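Local coordinates for protein succinyl-CoA ligase (ADP-forming) subunit alpha (Methanosaeta concilii, PDB 6HXI) that belongs to the CoA-ligase family of alpha/beta proteins, carries a citrate synthase-like C-terminal part, and binds coenzyme A within an eight-chain assembly, at residues Cys171-Gly179 with Met212-Glu220; Leu231-Glu239 with Ala257-Pro265. One frame throughout, in Å; residues are numbered along the deposited sequence.

Contact 1 (Cys171-Gly179 with Met212-Glu220); sequences CVGFVSKSG and MLDHILRYE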
ATOM      1  N   CYS B 171     -12.874 -64.399 -10.372  1.00 58.53           N
ATOM      2  CA  CYS B 171     -11.958 -65.543 -10.494  1.00 59.43           C
ATOM      3  C   CYS B 171     -11.009 -65.460 -11.693  1.00 58.09           C
ATOM      4  O   CYS B 171     -10.200 -66.374 -11.883  1.00 58.80           O
ATOM      5  CB  CYS B 171     -12.767 -66.833 -10.540  1.00 63.91           C
ATOM      6  SG  CYS B 171     -13.524 -67.166 -12.155  1.00 69.30           S
ATOM      7  N   VAL B 172     -11.127 -64.406 -12.525  1.00 50.68           N
ATOM      8  CA  VAL B 172     -10.355 -64.272 -13.767  1.00 48.58           C
ATOM      9  C   VAL B 172      -9.042 -63.509 -13.602  1.00 49.35           C
ATOM     10  O   VAL B 172      -9.028 -62.390 -13.106  1.00 47.05           O
ATOM     11  CB  VAL B 172     -11.217 -63.684 -14.929  1.00 51.18           C
ATOM     12  CG1 VAL B 172     -10.495 -63.799 -16.279  1.00 49.78           C
ATOM     13  CG2 VAL B 172     -12.596 -64.360 -14.997  1.00 52.63           C
ATOM     14  N   GLY B 173      -7.964 -64.113 -14.087  1.00 46.67           N
ATOM     15  CA  GLY B 173      -6.636 -63.510 -14.143  1.00 45.56           C
ATOM     16  C   GLY B 173      -6.430 -63.056 -15.564  1.00 48.95           C
ATOM     17  O   GLY B 173      -6.358 -63.888 -16.463  1.00 49.23           O
ATOM     18  N   PHE B 174      -6.413 -61.734 -15.791  1.00 46.50           N
ATOM     19  CA  PHE B 174      -6.321 -61.146 -17.132  1.00 45.86           C
ATOM     20  C   PHE B 174      -4.993 -60.432 -17.471  1.00 48.87           C
ATOM     21  O   PHE B 174      -4.500 -59.631 -16.675  1.00 46.18           O
ATOM     22  CB  PHE B 174      -7.504 -60.171 -17.376  1.00 46.46           C
ATOM     23  CG  PHE B 174      -7.527 -59.660 -18.791  1.00 46.61           C
ATOM     24  CD1 PHE B 174      -7.968 -60.469 -19.830  1.00 49.69           C
ATOM     25  CD2 PHE B 174      -7.011 -58.409 -19.102  1.00 46.89           C
ATOM     26  CE1 PHE B 174      -7.909 -60.027 -21.154  1.00 50.60           C
ATOM     27  CE2 PHE B 174      -6.949 -57.969 -20.425  1.00 49.16           C
ATOM     28  CZ  PHE B 174      -7.406 -58.773 -21.440  1.00 48.89           C
ATOM     29  N   VAL B 175      -4.496 -60.626 -18.713  1.00 45.14           N
ATOM     30  CA  VAL B 175      -3.289 -59.937 -19.189  1.00 43.28           C
ATOM     31  C   VAL B 175      -3.419 -59.558 -20.692  1.00 46.87           C
ATOM     32  O   VAL B 175      -3.832 -60.373 -21.528  1.00 46.99           O
ATOM     33  CB  VAL B 175      -1.969 -60.709 -18.844  1.00 47.66           C
ATOM     34  CG1 VAL B 175      -1.823 -61.990 -19.642  1.00 48.20           C
ATOM     35  CG2 VAL B 175      -0.730 -59.827 -19.006  1.00 46.73           C
ATOM     36  N   SER B 176      -3.093 -58.313 -21.014  1.00 42.08           N
ATOM     37  CA  SER B 176      -3.119 -57.838 -22.391  1.00 42.31           C
ATOM     38  C   SER B 176      -1.849 -57.039 -22.730  1.00 47.51           C
ATOM     39  O   SER B 176      -0.980 -56.850 -21.874  1.00 45.88           O
ATOM     40  CB  SER B 176      -4.368 -57.000 -22.652  1.00 42.59           C
ATOM     41  OG  SER B 176      -4.337 -55.778 -21.931  1.00 46.72           O
ATOM     42  N   LYS B 177      -1.734 -56.601 -23.980  1.00 46.78           N
ATOM     43  CA  LYS B 177      -0.666 -55.706 -24.400  1.00 47.00           C
ATOM     44  C   LYS B 177      -1.249 -54.293 -24.342  1.00 51.99           C
ATOM     45  O   LYS B 177      -0.670 -53.409 -23.732  1.00 51.48           O
ATOM     46  CB  LYS B 177      -0.169 -56.054 -25.812  1.00 49.83           C
ATOM     47  CG  LYS B 177       1.047 -56.954 -25.788  1.00 48.38           C
ATOM     48  CD  LYS B 177       1.192 -57.772 -27.056  1.00 44.36           C
ATOM     49  CE  LYS B 177       2.504 -58.524 -27.020  1.00 45.95           C
ATOM     50  NZ  LYS B 177       2.772 -59.304 -28.264  1.00 49.39           N
ATOM     51  N   SER B 178      -2.448 -54.118 -24.899  1.00 49.74           N
ATOM     52  CA  SER B 178      -3.168 -52.854 -24.982  1.00 48.66           C
ATOM     53  C   SER B 178      -3.788 -52.390 -23.665  1.00 52.17           C
ATOM     54  O   SER B 178      -4.420 -53.174 -22.955  1.00 52.90           O
ATOM     55  CB  SER B 178      -4.247 -52.961 -26.056  1.00 53.02           C
ATOM     56  OG  SER B 178      -5.116 -51.843 -26.095  1.00 62.34           O
ATOM     57  N   GLY B 179      -3.660 -51.094 -23.398  1.00 47.62           N
ATOM     58  CA  GLY B 179      -4.241 -50.458 -22.227  1.00 45.12           C
ATOM     59  C   GLY B 179      -5.738 -50.249 -22.362  1.00 45.97           C
ATOM     60  O   GLY B 179      -6.490 -50.577 -21.443  1.00 43.31           O
ATOM     61  N   MET B 212       3.970 -61.185 -20.884  1.00 52.12           N
ATOM     62  CA  MET B 212       2.667 -61.682 -20.457  1.00 52.79           C
ATOM     63  C   MET B 212       2.798 -62.911 -19.565  1.00 56.82           C
ATOM     64  O   MET B 212       2.071 -63.010 -18.571  1.00 56.78           O
ATOM     65  CB  MET B 212       1.767 -62.000 -21.655  1.00 56.20           C
ATOM     66  CG  MET B 212       1.170 -60.777 -22.320  1.00 59.21           C
ATOM     67  SD  MET B 212       0.233 -61.309 -23.771  1.00 65.21           S
ATOM     68  CE  MET B 212      -0.466 -59.896 -24.210  1.00 60.86           C
ATOM     69  N   LEU B 213       3.733 -63.835 -19.902  1.00 54.29           N
ATOM     70  CA  LEU B 213       3.947 -65.079 -19.143  1.00 54.99           C
ATOM     71  C   LEU B 213       4.291 -64.842 -17.681  1.00 57.83           C
ATOM     72  O   LEU B 213       3.814 -65.600 -16.846  1.00 59.29           O
ATOM     73  CB  LEU B 213       4.974 -66.026 -19.801  1.00 56.33           C
ATOM     74  CG  LEU B 213       5.155 -67.410 -19.124  1.00 62.48           C
ATOM     75  CD1 LEU B 213       3.854 -68.240 -19.150  1.00 63.75           C
ATOM     76  CD2 LEU B 213       6.327 -68.167 -19.718  1.00 65.84           C
ATOM     77  N   ASP B 214       5.071 -63.783 -17.362  1.00 53.02           N
ATOM     78  CA  ASP B 214       5.441 -63.440 -15.981  1.00 51.87           C
ATOM     79  C   ASP B 214       4.171 -63.364 -15.123  1.00 55.08           C
ATOM     80  O   ASP B 214       4.074 -64.067 -14.102  1.00 55.25           O
ATOM     81  CB  ASP B 214       6.212 -62.099 -15.930  1.00 52.30           C
ATOM     82  CG  ASP B 214       7.451 -62.007 -16.810  1.00 67.23           C
ATOM     83  OD1 ASP B 214       7.731 -62.976 -17.556  1.00 68.90           O
ATOM     84  OD2 ASP B 214       8.139 -60.957 -16.761  1.00 72.92           O
ATOM     85  N   HIS B 215       3.170 -62.569 -15.607  1.00 49.62           N
ATOM     86  CA  HIS B 215       1.874 -62.372 -14.972  1.00 48.65           C
ATOM     87  C   HIS B 215       1.024 -63.620 -15.028  1.00 54.28           C
ATOM     88  O   HIS B 215       0.434 -63.940 -14.006  1.00 54.46           O
ATOM     89  CB  HIS B 215       1.152 -61.141 -15.524  1.00 47.46           C
ATOM     90  CG  HIS B 215       2.026 -59.915 -15.499  1.00 49.34           C
ATOM     91  ND1 HIS B 215       2.288 -59.240 -14.320  1.00 50.45           N
ATOM     92  CD2 HIS B 215       2.734 -59.338 -16.494  1.00 50.17           C
ATOM     93  CE1 HIS B 215       3.125 -58.265 -14.632  1.00 48.70           C
ATOM     94  NE2 HIS B 215       3.417 -58.275 -15.930  1.00 49.28           N
ATOM     95  N   ILE B 216       1.013 -64.370 -16.168  1.00 51.79           N
ATOM     96  CA  ILE B 216       0.242 -65.618 -16.303  1.00 52.93           C
ATOM     97  C   ILE B 216       0.705 -66.658 -15.266  1.00 59.28           C
ATOM     98  O   ILE B 216      -0.137 -67.351 -14.670  1.00 59.11           O
ATOM     99  CB  ILE B 216       0.207 -66.176 -17.761  1.00 56.37           C
ATOM    100  CG1 ILE B 216      -0.623 -65.247 -18.671  1.00 55.17           C
ATOM    101  CG2 ILE B 216      -0.361 -67.616 -17.801  1.00 57.89           C
ATOM    102  CD1 ILE B 216      -0.613 -65.554 -20.178  1.00 56.99           C
ATOM    103  N   LEU B 217       2.035 -66.723 -15.023  1.00 57.02           N
ATOM    104  CA  LEU B 217       2.633 -67.639 -14.042  1.00 58.70           C
ATOM    105  C   LEU B 217       2.241 -67.289 -12.619  1.00 62.15           C
ATOM    106  O   LEU B 217       2.077 -68.194 -11.813  1.00 64.44           O
ATOM    107  CB  LEU B 217       4.161 -67.752 -14.182  1.00 58.72           C
ATOM    108  CG  LEU B 217       4.677 -68.471 -15.417  1.00 63.63           C
ATOM    109  CD1 LEU B 217       6.193 -68.485 -15.432  1.00 64.61           C
ATOM    110  CD2 LEU B 217       4.133 -69.887 -15.512  1.00 66.06           C
ATOM    111  N   ARG B 218       2.056 -65.989 -12.319  1.00 56.63           N
ATOM    112  CA  ARG B 218       1.587 -65.540 -11.011  1.00 56.21           C
ATOM    113  C   ARG B 218       0.122 -65.966 -10.820  1.00 61.96           C
ATOM    114  O   ARG B 218      -0.244 -66.363  -9.719  1.00 65.21           O
ATOM    115  CB  ARG B 218       1.669 -64.021 -10.872  1.00 51.06           C
ATOM    116  CG  ARG B 218       3.053 -63.436 -10.661  1.00 57.05           C
ATOM    117  CD  ARG B 218       2.983 -61.966 -10.268  1.00 57.07           C
ATOM    118  NE  ARG B 218       2.216 -61.147 -11.215  1.00 55.72           N
ATOM    119  CZ  ARG B 218       0.955 -60.764 -11.037  1.00 60.30           C
ATOM    120  NH1 ARG B 218       0.284 -61.145  -9.959  1.00 48.47           N
ATOM    121  NH2 ARG B 218       0.343 -60.030 -11.953  1.00 50.78           N
ATOM    122  N   TYR B 219      -0.717 -65.859 -11.873  1.00 54.91           N
ATOM    123  CA  TYR B 219      -2.124 -66.250 -11.806  1.00 54.18           C
ATOM    124  C   TYR B 219      -2.258 -67.749 -11.564  1.00 61.74           C
ATOM    125  O   TYR B 219      -3.205 -68.167 -10.896  1.00 62.31           O
ATOM    126  CB  TYR B 219      -2.874 -65.870 -13.094  1.00 53.07           C
ATOM    127  CG  TYR B 219      -2.811 -64.410 -13.494  1.00 50.14           C
ATOM    128  CD1 TYR B 219      -2.604 -63.410 -12.543  1.00 50.14           C
ATOM    129  CD2 TYR B 219      -3.024 -64.021 -14.812  1.00 49.50           C
ATOM    130  CE1 TYR B 219      -2.558 -62.067 -12.907  1.00 49.23           C
ATOM    131  CE2 TYR B 219      -2.989 -62.675 -15.185  1.00 48.45           C
ATOM    132  CZ  TYR B 219      -2.771 -61.702 -14.227  1.00 53.54           C
ATOM    133  OH  TYR B 219      -2.742 -60.380 -14.596  1.00 51.63           O
ATOM    134  N   GLU B 220      -1.307 -68.552 -12.110  1.00 60.81           N
ATOM    135  CA  GLU B 220      -1.251 -70.014 -11.989  1.00 63.20           C
ATOM    136  C   GLU B 220      -0.962 -70.471 -10.559  1.00 69.07           C
ATOM    137  O   GLU B 220      -1.393 -71.566 -10.163  1.00 69.89           O
ATOM    138  CB  GLU B 220      -0.190 -70.590 -12.928  1.00 65.38           C
ATOM    139  CG  GLU B 220      -0.758 -71.511 -13.996  1.00 82.27           C
ATOM    140  CD  GLU B 220      -1.230 -72.888 -13.555  1.00112.06           C
ATOM    141  OE1 GLU B 220      -0.399 -73.691 -13.073  1.00103.59           O
ATOM    142  OE2 GLU B 220      -2.424 -73.192 -13.773  1.00114.03           O
TER
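Val-175 meets Met-212, Ile-216 and Tyr-219 where helix 212-221 lies over strand 172-176, antiparallel to it at 177°. The helix is the crossover of a beta-alpha-beta unit joining strands 196-201 and 227-233, and it spans strand 172-176, which runs between them in the sheet. The apolar contacts gather on the two methyls of Val-175. With CG1 set between the backbone N and the carbonyl carbon (chi1 70°), that methyl presses on Ile-216 CG1 at 3.6 Å, while Val-175 CG2 lies 3.9 Å from Met-212 CG. Beyond, the extended Met-212 chain carries CE to 3.5 Å from Lys-177 N. The methylenes of Lys-177 pass across this methyl before NZ forms a salt bridge with Glu-239.

The aromatic part is a CH-pi contact: Gly-173 CA stands 3.9 Å from the centroid of the Tyr-219 ring, over one face, and the missing side chain allows this closeness. His-215 O, from the preceding helical turn, covers the opposite face. One hydrogen bond crosses the contact and ties the far end of the ring to the strand: Tyr-219 OH donates to Phe-174 O at 2.8 Å, approaching from above the carbonyl plane, 56° out of it.

Contact 2 (Leu231-Glu239 with Ala257-Pro265); sequences LGELGGEDE and AWVTGTCSP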
ATOM      1  N   LEU B 231      -5.084 -61.398 -24.128  1.00 51.00           N
ATOM      2  CA  LEU B 231      -5.290 -60.760 -25.414  1.00 50.91           C
ATOM      3  C   LEU B 231      -3.946 -60.222 -25.895  1.00 51.40           C
ATOM      4  O   LEU B 231      -3.412 -59.296 -25.305  1.00 48.41           O
ATOM      5  CB  LEU B 231      -6.316 -59.624 -25.246  1.00 50.01           C
ATOM      6  CG  LEU B 231      -6.854 -58.946 -26.501  1.00 55.55           C
ATOM      7  CD1 LEU B 231      -7.729 -59.888 -27.311  1.00 57.54           C
ATOM      8  CD2 LEU B 231      -7.629 -57.666 -26.130  1.00 57.69           C
ATOM      9  N   GLY B 232      -3.393 -60.856 -26.916  1.00 47.68           N
ATOM     10  CA  GLY B 232      -2.129 -60.459 -27.512  1.00 47.22           C
ATOM     11  C   GLY B 232      -2.328 -59.760 -28.840  1.00 51.90           C
ATOM     12  O   GLY B 232      -3.457 -59.394 -29.187  1.00 50.98           O
ATOM     13  N   GLU B 233      -1.224 -59.546 -29.577  1.00 49.54           N
ATOM     14  CA  GLU B 233      -1.232 -58.920 -30.911  1.00 50.02           C
ATOM     15  C   GLU B 233      -0.030 -59.380 -31.738  1.00 53.73           C
ATOM     16  O   GLU B 233       0.944 -59.899 -31.184  1.00 53.68           O
ATOM     17  CB  GLU B 233      -1.335 -57.368 -30.847  1.00 50.19           C
ATOM     18  CG  GLU B 233      -0.107 -56.678 -30.296  1.00 61.74           C
ATOM     19  CD  GLU B 233      -0.080 -55.160 -30.288  1.00 89.41           C
ATOM     20  OE1 GLU B 233      -1.077 -54.520 -30.707  1.00 72.33           O
ATOM     21  OE2 GLU B 233       0.973 -54.613 -29.876  1.00 86.28           O
ATOM     22  N   LEU B 234      -0.099 -59.184 -33.055  1.00 50.30           N
ATOM     23  CA  LEU B 234       0.969 -59.527 -33.994  1.00 51.28           C
ATOM     24  C   LEU B 234       2.279 -58.790 -33.662  1.00 57.27           C
ATOM     25  O   LEU B 234       2.255 -57.761 -32.957  1.00 53.54           O
ATOM     26  CB  LEU B 234       0.525 -59.256 -35.439  1.00 52.16           C
ATOM     27  CG  LEU B 234       0.549 -57.822 -35.970  1.00 56.62           C
ATOM     28  CD1 LEU B 234       0.143 -57.807 -37.407  1.00 58.51           C
ATOM     29  CD2 LEU B 234      -0.392 -56.889 -35.192  1.00 58.90           C
ATOM     30  N   GLY B 235       3.396 -59.334 -34.166  1.00 56.93           N
ATOM     31  CA  GLY B 235       4.728 -58.783 -33.945  1.00 56.84           C
ATOM     32  C   GLY B 235       5.336 -59.295 -32.656  1.00 61.20           C
ATOM     33  O   GLY B 235       4.648 -59.398 -31.626  1.00 60.64           O
ATOM     34  N   GLY B 236       6.621 -59.635 -32.723  1.00 57.70           N
ATOM     35  CA  GLY B 236       7.353 -60.181 -31.584  1.00 57.78           C
ATOM     36  C   GLY B 236       6.956 -61.607 -31.262  1.00 62.92           C
ATOM     37  O   GLY B 236       6.002 -62.133 -31.844  1.00 63.26           O
ATOM     38  N   GLU B 237       7.663 -62.229 -30.307  1.00 60.21           N
ATOM     39  CA  GLU B 237       7.441 -63.646 -29.966  1.00 61.77           C
ATOM     40  C   GLU B 237       7.003 -63.907 -28.520  1.00 65.90           C
ATOM     41  O   GLU B 237       7.195 -65.027 -28.024  1.00 68.40           O
ATOM     42  CB  GLU B 237       8.710 -64.457 -30.285  1.00 64.17           C
ATOM     43  CG  GLU B 237       8.900 -64.774 -31.750  1.00 77.94           C
ATOM     44  CD  GLU B 237      10.113 -65.648 -31.998  1.00106.80           C
ATOM     45  OE1 GLU B 237      10.026 -66.870 -31.738  1.00 96.26           O
ATOM     46  OE2 GLU B 237      11.168 -65.104 -32.399  1.00107.65           O
ATOM     47  N   ASP B 238       6.433 -62.888 -27.850  1.00 58.55           N
ATOM     48  CA  ASP B 238       5.987 -62.961 -26.457  1.00 57.35           C
ATOM     49  C   ASP B 238       4.994 -64.106 -26.208  1.00 61.04           C
ATOM     50  O   ASP B 238       5.187 -64.883 -25.279  1.00 62.98           O
ATOM     51  CB  ASP B 238       5.411 -61.594 -26.012  1.00 57.22           C
ATOM     52  CG  ASP B 238       4.737 -61.531 -24.633  1.00 62.53           C
ATOM     53  OD1 ASP B 238       3.650 -62.122 -24.472  1.00 62.03           O
ATOM     54  OD2 ASP B 238       5.243 -60.797 -23.755  1.00 64.68           O
ATOM     55  N   GLU B 239       3.949 -64.213 -27.042  1.00 55.71           N
ATOM     56  CA  GLU B 239       2.870 -65.213 -26.925  1.00 55.81           C
ATOM     57  C   GLU B 239       3.385 -66.658 -27.052  1.00 61.09           C
ATOM     58  O   GLU B 239       2.770 -67.576 -26.509  1.00 61.37           O
ATOM     59  CB  GLU B 239       1.722 -64.926 -27.912  1.00 56.65           C
ATOM     60  CG  GLU B 239       1.004 -63.606 -27.675  1.00 55.75           C
ATOM     61  CD  GLU B 239       1.604 -62.348 -28.288  1.00 68.97           C
ATOM     62  OE1 GLU B 239       2.801 -62.344 -28.659  1.00 62.86           O
ATOM     63  OE2 GLU B 239       0.863 -61.346 -28.389  1.00 58.07           O
ATOM     64  N   ALA B 257      -7.492 -67.348 -24.984  1.00 60.00           N
ATOM     65  CA  ALA B 257      -6.471 -66.571 -25.680  1.00 57.53           C
ATOM     66  C   ALA B 257      -6.897 -66.062 -27.046  1.00 60.30           C
ATOM     67  O   ALA B 257      -7.491 -66.796 -27.825  1.00 59.69           O
ATOM     68  CB  ALA B 257      -5.206 -67.395 -25.812  1.00 58.91           C
ATOM     69  N   TRP B 258      -6.561 -64.799 -27.344  1.00 56.19           N
ATOM     70  CA  TRP B 258      -6.810 -64.201 -28.649  1.00 55.25           C
ATOM     71  C   TRP B 258      -5.687 -63.247 -29.027  1.00 55.44           C
ATOM     72  O   TRP B 258      -5.264 -62.440 -28.203  1.00 51.96           O
ATOM     73  CB  TRP B 258      -8.196 -63.536 -28.768  1.00 53.82           C
ATOM     74  CG  TRP B 258      -8.434 -62.957 -30.140  1.00 55.34           C
ATOM     75  CD1 TRP B 258      -8.408 -61.636 -30.490  1.00 57.05           C
ATOM     76  CD2 TRP B 258      -8.585 -63.693 -31.363  1.00 56.67           C
ATOM     77  NE1 TRP B 258      -8.580 -61.502 -31.847  1.00 57.02           N
ATOM     78  CE2 TRP B 258      -8.690 -62.748 -32.409  1.00 60.55           C
ATOM     79  CE3 TRP B 258      -8.657 -65.060 -31.675  1.00 59.63           C
ATOM     80  CZ2 TRP B 258      -8.877 -63.128 -33.743  1.00 61.59           C
ATOM     81  CZ3 TRP B 258      -8.830 -65.436 -32.997  1.00 63.19           C
ATOM     82  CH2 TRP B 258      -8.950 -64.478 -34.014  1.00 63.69           C
ATOM     83  N   VAL B 259      -5.199 -63.361 -30.274  1.00 52.66           N
ATOM     84  CA  VAL B 259      -4.138 -62.517 -30.816  1.00 51.67           C
ATOM     85  C   VAL B 259      -4.741 -61.653 -31.942  1.00 57.87           C
ATOM     86  O   VAL B 259      -5.268 -62.178 -32.925  1.00 58.25           O
ATOM     87  CB  VAL B 259      -2.892 -63.334 -31.268  1.00 56.33           C
ATOM     88  CG1 VAL B 259      -1.816 -62.418 -31.839  1.00 55.15           C
ATOM     89  CG2 VAL B 259      -2.326 -64.165 -30.115  1.00 56.20           C
ATOM     90  N   THR B 260      -4.696 -60.327 -31.760  1.00 55.10           N
ATOM     91  CA  THR B 260      -5.230 -59.347 -32.720  1.00 55.10           C
ATOM     92  C   THR B 260      -4.199 -59.075 -33.844  1.00 59.28           C
ATOM     93  O   THR B 260      -3.002 -59.294 -33.656  1.00 59.61           O
ATOM     94  CB  THR B 260      -5.640 -58.064 -31.981  1.00 54.20           C
ATOM     95  OG1 THR B 260      -4.461 -57.404 -31.559  1.00 58.62           O
ATOM     96  CG2 THR B 260      -6.508 -58.335 -30.764  1.00 49.27           C
ATOM     97  N   GLY B 261      -4.672 -58.589 -34.980  1.00 55.36           N
ATOM     98  CA  GLY B 261      -3.823 -58.294 -36.132  1.00 55.34           C
ATOM     99  C   GLY B 261      -4.044 -59.244 -37.294  1.00 61.67           C
ATOM    100  O   GLY B 261      -3.129 -59.464 -38.085  1.00 62.18           O
ATOM    101  N   THR B 262      -5.258 -59.812 -37.402  1.00 59.72           N
ATOM    102  CA  THR B 262      -5.635 -60.733 -38.482  1.00 63.14           C
ATOM    103  C   THR B 262      -5.792 -59.980 -39.815  1.00 69.43           C
ATOM    104  O   THR B 262      -5.820 -60.609 -40.862  1.00 69.55           O
ATOM    105  CB  THR B 262      -6.874 -61.584 -38.106  1.00 77.17           C
ATOM    106  OG1 THR B 262      -8.040 -60.760 -38.008  1.00 79.12           O
ATOM    107  CG2 THR B 262      -6.682 -62.383 -36.811  1.00 77.68           C
ATOM    108  N   CYS B 263      -5.883 -58.628 -39.761  1.00 67.77           N
ATOM    109  CA  CYS B 263      -6.006 -57.730 -40.918  1.00 69.07           C
ATOM    110  C   CYS B 263      -4.728 -57.682 -41.768  1.00 73.50           C
ATOM    111  O   CYS B 263      -4.817 -57.527 -42.986  1.00 74.88           O
ATOM    112  CB  CYS B 263      -6.382 -56.335 -40.444  1.00 68.10           C
ATOM    113  SG  CYS B 263      -5.139 -55.579 -39.363  1.00 69.96           S
ATOM    114  N   SER B 264      -3.553 -57.753 -41.110  1.00 67.94           N
ATOM    115  CA  SER B 264      -2.212 -57.646 -41.690  1.00 68.44           C
ATOM    116  C   SER B 264      -1.991 -58.347 -43.051  1.00 75.17           C
ATOM    117  O   SER B 264      -1.531 -57.648 -43.958  1.00 75.48           O
ATOM    118  CB  SER B 264      -1.149 -58.102 -40.698  1.00 70.75           C
ATOM    119  OG  SER B 264       0.154 -57.808 -41.169  1.00 78.27           O
ATOM    120  N   PRO B 265      -2.287 -59.668 -43.262  1.00 73.62           N
ATOM    121  CA  PRO B 265      -2.026 -60.275 -44.589  1.00 74.79           C
ATOM    122  C   PRO B 265      -2.800 -59.675 -45.765  1.00 80.63           C
ATOM    123  O   PRO B 265      -2.357 -59.812 -46.908  1.00 82.10           O
ATOM    124  CB  PRO B 265      -2.387 -61.749 -44.384  1.00 77.50           C
ATOM    125  CG  PRO B 265      -2.325 -61.964 -42.916  1.00 80.56           C
ATOM    126  CD  PRO B 265      -2.805 -60.683 -42.322  1.00 74.71           C
TER
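Thr-260 and Gly-232 show how a threonine at the end of a parallel strand can reinforce the backbone ladder. Strands 227-233 and 255-260 run side by side, and Gly-232 N bonds to Trp-258 O at 2.8 Å. In return, Gly-232 O is gripped twice by Thr-260. The backbone N of Thr-260 approaches it from above the carbonyl plane at 3.0 Å, whereas Thr-260 OG1, held between its own backbone N and carbonyl carbon (chi1 71°), takes a lone pair of Gly-232 O in the plane with a longer bond of 3.3 Å. The same rotation leaves Thr-260 CG2 near Leu-231 CD1. The last hydrogen bond of the ladder runs from Leu-234 N to Thr-260 O.

On the face shared by Leu-231, Trp-258 and Thr-260, Leu-231 brings its CD1 to the edge of the indole, 3.7 Å from Trp-258 CD1 and near the ring plane. Glu-233 CB lies 3.2 Å from Thr-260 OG1, and the extended chain beyond leads the carboxylate away from strand 255-260. Past the strand ends, Leu-234 CD1 rests against Ser-264 CB at 3.5 Å, and its CD2 faces the side-chain-less Gly-261, whose N is held by Asp-288 of the neighbouring citrate lyase chain.

The other face carries Val-259, whose CG1 packs on the Glu-233 backbone at 3.5 Å from Glu-233 C, while CG2 passes Glu-239 CG loosely, at a slant. A bend at chi2 (85°) folds Glu-239 back so that OE2 accepts Glu-233 N at 3.0 Å; glycine at 232 leaves space for this carboxylate, whose OE1 forms a salt bridge with Lys-290. Helix 239-247 links the two strands, so the contact joins the C-terminal ends of the parallel strands of a beta-alpha-beta unit in the alpha/beta domain of the CoA-ligase family.

Overall arrangement
Both contacts are buried and belong to one sheet, in which strands 172-176 and 227-233 are neighbours, yet they illustrate different levels of its construction. Contact 1 packs a helix on a sheet face and relies mostly on apolar and aromatic matching, with a single hydrogen bond across it. Contact 2 lies within the sheet, at the strand that is outermost in this chain, and is dominated by backbone bonds. Both reach the citrate lyase chain, contact 2 with seven residues against two. The two join through Val-175 O with Leu-231 N, a probable hydrogen bond, and through the Lys-177 to Glu-239 salt bridge. At the end of 171-179, Gly-179 touches coenzyme A.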